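Local structure of chitin binding protein (Enterococcus faecalis, 4A02) at residues Gly8-Phe13 against Tyr141-Ala146. The protein cleaves glycosidic bonds of crystalline alpha- and beta-chitin oxidatively with a copper centre, yielding oxidized chitooligosaccharides, and works in synergy with a chitinase. Sequence-based numbering, arbitrary orientation.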
ATOM      1  N   GLY A   8      -6.009   5.134   4.826  1.00  5.42           N
ATOM      2  CA  GLY A   8      -6.603   3.924   4.347  1.00  5.56           C
ATOM      3  C   GLY A   8      -6.034   3.501   3.004  1.00  5.18           C
ATOM      4  O   GLY A   8      -5.938   4.319   2.078  1.00  5.23           O
ATOM      5  N   SER A   9      -5.701   2.212   2.855  1.00  5.13           N
ATOM      6  CA  SER A   9      -5.197   1.764   1.568  1.00  5.09           C
ATOM      7  C   SER A   9      -6.321   1.677   0.556  1.00  4.71           C
ATOM      8  O   SER A   9      -7.515   1.746   0.848  1.00  5.14           O
ATOM      9  CB  SER A   9      -4.492   0.440   1.669  1.00  5.15           C
ATOM     10  OG  SER A   9      -5.451  -0.612   1.786  1.00  5.32           O
ATOM     11  N   ARG A  10      -5.918   1.492  -0.705  1.00  4.89           N
ATOM     12  CA  ARG A  10      -6.881   1.412  -1.794  1.00  4.79           C
ATOM     13  C   ARG A  10      -7.812   0.219  -1.580  1.00  4.89           C
ATOM     14  O   ARG A  10      -9.039   0.304  -1.725  1.00  5.29           O
ATOM     15  CB  ARG A  10      -6.123   1.372  -3.104  1.00  5.12           C
ATOM     16  CG  ARG A  10      -6.998   1.405  -4.345  1.00  5.19           C
ATOM     17  CD  ARG A  10      -6.181   1.238  -5.602  1.00  5.42           C
ATOM     18  NE  ARG A  10      -5.341   2.416  -5.838  1.00  5.36           N
ATOM     19  CZ  ARG A  10      -4.475   2.493  -6.835  1.00  5.38           C
ATOM     20  NH1 ARG A  10      -4.292   1.468  -7.633  1.00  6.00           N
ATOM     21  NH2 ARG A  10      -3.755   3.598  -7.004  1.00  6.09           N
ATOM     22  N   ALA A  11      -7.200  -0.923  -1.233  1.00  5.07           N
ATOM     23  CA  ALA A  11      -7.959  -2.132  -0.900  1.00  5.17           C
ATOM     24  C   ALA A  11      -8.818  -1.928   0.323  1.00  5.24           C
ATOM     25  O   ALA A  11     -10.007  -2.311   0.348  1.00  5.87           O
ATOM     26  CB  ALA A  11      -6.972  -3.285  -0.720  1.00  5.89           C
ATOM     27  N   PHE A  12      -8.233  -1.364   1.390  1.00  5.42           N
ATOM     28  CA  PHE A  12      -8.989  -1.112   2.620  1.00  5.81           C
ATOM     29  C   PHE A  12     -10.246  -0.325   2.352  1.00  5.25           C
ATOM     30  O   PHE A  12     -11.350  -0.706   2.770  1.00  5.75           O
ATOM     31  CB  PHE A  12      -8.081  -0.372   3.590  1.00  6.02           C
ATOM     32  CG  PHE A  12      -8.740   0.150   4.839  1.00  6.24           C
ATOM     33  CD1 PHE A  12      -8.980  -0.703   5.926  1.00  7.57           C
ATOM     34  CD2 PHE A  12      -9.077   1.480   4.971  1.00  6.85           C
ATOM     35  CE1 PHE A  12      -9.489  -0.209   7.102  1.00  8.74           C
ATOM     36  CE2 PHE A  12      -9.597   1.977   6.173  1.00  7.80           C
ATOM     37  CZ  PHE A  12      -9.788   1.119   7.217  1.00  7.94           C
ATOM     38  N   PHE A  13     -10.125   0.808   1.632  1.00  5.44           N
ATOM     39  CA  PHE A  13     -11.277   1.653   1.362  1.00  5.44           C
ATOM     40  C   PHE A  13     -12.296   0.981   0.449  1.00  5.63           C
ATOM     41  O   PHE A  13     -13.448   1.418   0.421  1.00  6.82           O
ATOM     42  CB  PHE A  13     -10.861   2.984   0.810  1.00  6.11           C
ATOM     43  CG  PHE A  13     -10.429   4.018   1.840  1.00  6.31           C
ATOM     44  CD1 PHE A  13     -11.072   4.204   3.028  1.00  8.67           C
ATOM     45  CD2 PHE A  13      -9.350   4.833   1.581  1.00  8.13           C
ATOM     46  CE1 PHE A  13     -10.735   5.207   3.933  1.00  9.32           C
ATOM     47  CE2 PHE A  13      -9.027   5.859   2.499  1.00 10.08           C
ATOM     48  CZ  PHE A  13      -9.714   6.016   3.627  1.00  9.04           C
ATOM     49  N   TYR A 141      -1.688  14.480  -6.058  1.00  6.02           N
ATOM     50  CA  TYR A 141      -2.017  13.071  -5.993  1.00  5.74           C
ATOM     51  C   TYR A 141      -0.760  12.233  -6.066  1.00  5.72           C
ATOM     52  O   TYR A 141       0.022  12.384  -7.041  1.00  6.59           O
ATOM     53  CB  TYR A 141      -2.964  12.720  -7.123  1.00  6.36           C
ATOM     54  CG  TYR A 141      -3.363  11.264  -7.260  1.00  5.93           C
ATOM     55  CD1 TYR A 141      -3.379  10.387  -6.183  1.00  5.92           C
ATOM     56  CD2 TYR A 141      -3.735  10.774  -8.504  1.00  6.12           C
ATOM     57  CE1 TYR A 141      -3.733   9.061  -6.332  1.00  5.86           C
ATOM     58  CE2 TYR A 141      -4.140   9.469  -8.659  1.00  6.29           C
ATOM     59  CZ  TYR A 141      -4.134   8.602  -7.589  1.00  5.76           C
ATOM     60  OH  TYR A 141      -4.573   7.303  -7.757  1.00  6.21           O
ATOM     61  N   HIS A 142      -0.566  11.333  -5.107  1.00  5.43           N
ATOM     62  CA  HIS A 142       0.534  10.408  -5.041  1.00  5.54           C
ATOM     63  C   HIS A 142       0.031   9.057  -4.586  1.00  5.20           C
ATOM     64  O   HIS A 142      -1.048   8.924  -4.010  1.00  5.67           O
ATOM     65  CB  HIS A 142       1.630  10.918  -4.069  1.00  5.76           C
ATOM     66  CG  HIS A 142       2.452  11.998  -4.731  1.00  5.91           C
ATOM     67  ND1 HIS A 142       3.385  11.621  -5.684  1.00  6.94           N
ATOM     68  CD2 HIS A 142       2.387  13.349  -4.669  1.00  6.47           C
ATOM     69  CE1 HIS A 142       3.886  12.738  -6.124  1.00  7.33           C
ATOM     70  NE2 HIS A 142       3.322  13.795  -5.554  1.00  6.89           N
ATOM     71  N   VAL A 143       0.860   8.027  -4.866  1.00  5.44           N
ATOM     72  CA  VAL A 143       0.630   6.688  -4.371  1.00  5.26           C
ATOM     73  C   VAL A 143       1.797   6.306  -3.494  1.00  5.35           C
ATOM     74  O   VAL A 143       2.952   6.344  -3.920  1.00  6.19           O
ATOM     75  CB  VAL A 143       0.409   5.677  -5.515  1.00  5.91           C
ATOM     76  CG1 VAL A 143       0.263   4.254  -4.975  1.00  6.76           C
ATOM     77  CG2 VAL A 143      -0.811   6.054  -6.340  1.00  6.66           C
ATOM     78  N   ILE A 144       1.486   5.914  -2.252  1.00  5.38           N
ATOM     79  CA  ILE A 144       2.429   5.260  -1.359  1.00  5.49           C
ATOM     80  C   ILE A 144       2.269   3.766  -1.546  1.00  5.52           C
ATOM     81  O   ILE A 144       1.164   3.254  -1.606  1.00  6.21           O
ATOM     82  CB  ILE A 144       2.187   5.676   0.102  1.00  5.83           C
ATOM     83  CG1 ILE A 144       2.352   7.180   0.300  1.00  6.60           C
ATOM     84  CG2 ILE A 144       3.055   4.878   1.061  1.00  6.77           C
ATOM     85  CD1 ILE A 144       1.821   7.680   1.608  1.00  8.33           C
ATOM     86  N   TYR A 145       3.400   3.051  -1.632  1.00  5.69           N
ATOM     87  CA  TYR A 145       3.392   1.607  -1.772  1.00  5.65           C
ATOM     88  C   TYR A 145       4.080   1.025  -0.537  1.00  5.63           C
ATOM     89  O   TYR A 145       5.247   1.288  -0.308  1.00  6.70           O
ATOM     90  CB  TYR A 145       4.083   1.159  -3.025  1.00  6.31           C
ATOM     91  CG  TYR A 145       3.783  -0.227  -3.508  1.00  6.17           C
ATOM     92  CD1 TYR A 145       2.478  -0.646  -3.686  1.00  6.66           C
ATOM     93  CD2 TYR A 145       4.806  -1.092  -3.871  1.00  6.66           C
ATOM     94  CE1 TYR A 145       2.189  -1.934  -4.177  1.00  6.57           C
ATOM     95  CE2 TYR A 145       4.523  -2.343  -4.418  1.00  6.84           C
ATOM     96  CZ  TYR A 145       3.221  -2.755  -4.570  1.00  6.13           C
ATOM     97  OH  TYR A 145       2.986  -3.971  -5.136  1.00  6.75           O
ATOM     98  N   ALA A 146       3.309   0.302   0.256  1.00  5.53           N
ATOM     99  CA  ALA A 146       3.750  -0.244   1.539  1.00  5.74           C
ATOM    100  C   ALA A 146       3.847  -1.756   1.411  1.00  6.00           C
ATOM    101  O   ALA A 146       2.938  -2.397   0.902  1.00  6.85           O
ATOM    102  CB  ALA A 146       2.754   0.138   2.606  1.00  6.58           C
TER
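The short helical turn 10-13, in the region after strand 2-6, packs on the outer face of the larger sheet of the beta-sandwich in this AA10 lytic polysaccharide monooxygenase, where Arg10 reaches across to Val143 of strand 142-150 and Tyr141 just before it. The N-cap of the turn is Ser9, whose OG accepts from Phe12 N at 2.9 Å with an N-H...O angle of 164°. Arg10 and Val143 have CA atoms 9.5 Å apart, so the long side chain does the bridging. It runs extended through chi2 and bends at chi3 (-69°), which sets the guanidinium beside the strand. NH2 carries the whole contact. It lies 3.9 Å from Val143 CG2, the methyl anti to the carbonyl carbon, and the two side chains cross at about a right angle. NH2 is also 3.9 Å from Tyr141 OH, too long for a hydrogen bond, and the guanidinium and phenol planes are 50° apart. The polar link between them is Asp162 of strand 155-165. Its OD2 forms a salt bridge with Arg10 NE, and its OD1 is hydrogen-bonded to Tyr141 OH. Arg10 NH1 is hydrogen-bonded to Leu58 O. The buried guanidinium therefore meets Val143 by van der Waals contact and lies near the Tyr141 hydroxyl without bonding to it, while a shared carboxylate probably balances its charge and helps fix its orientation.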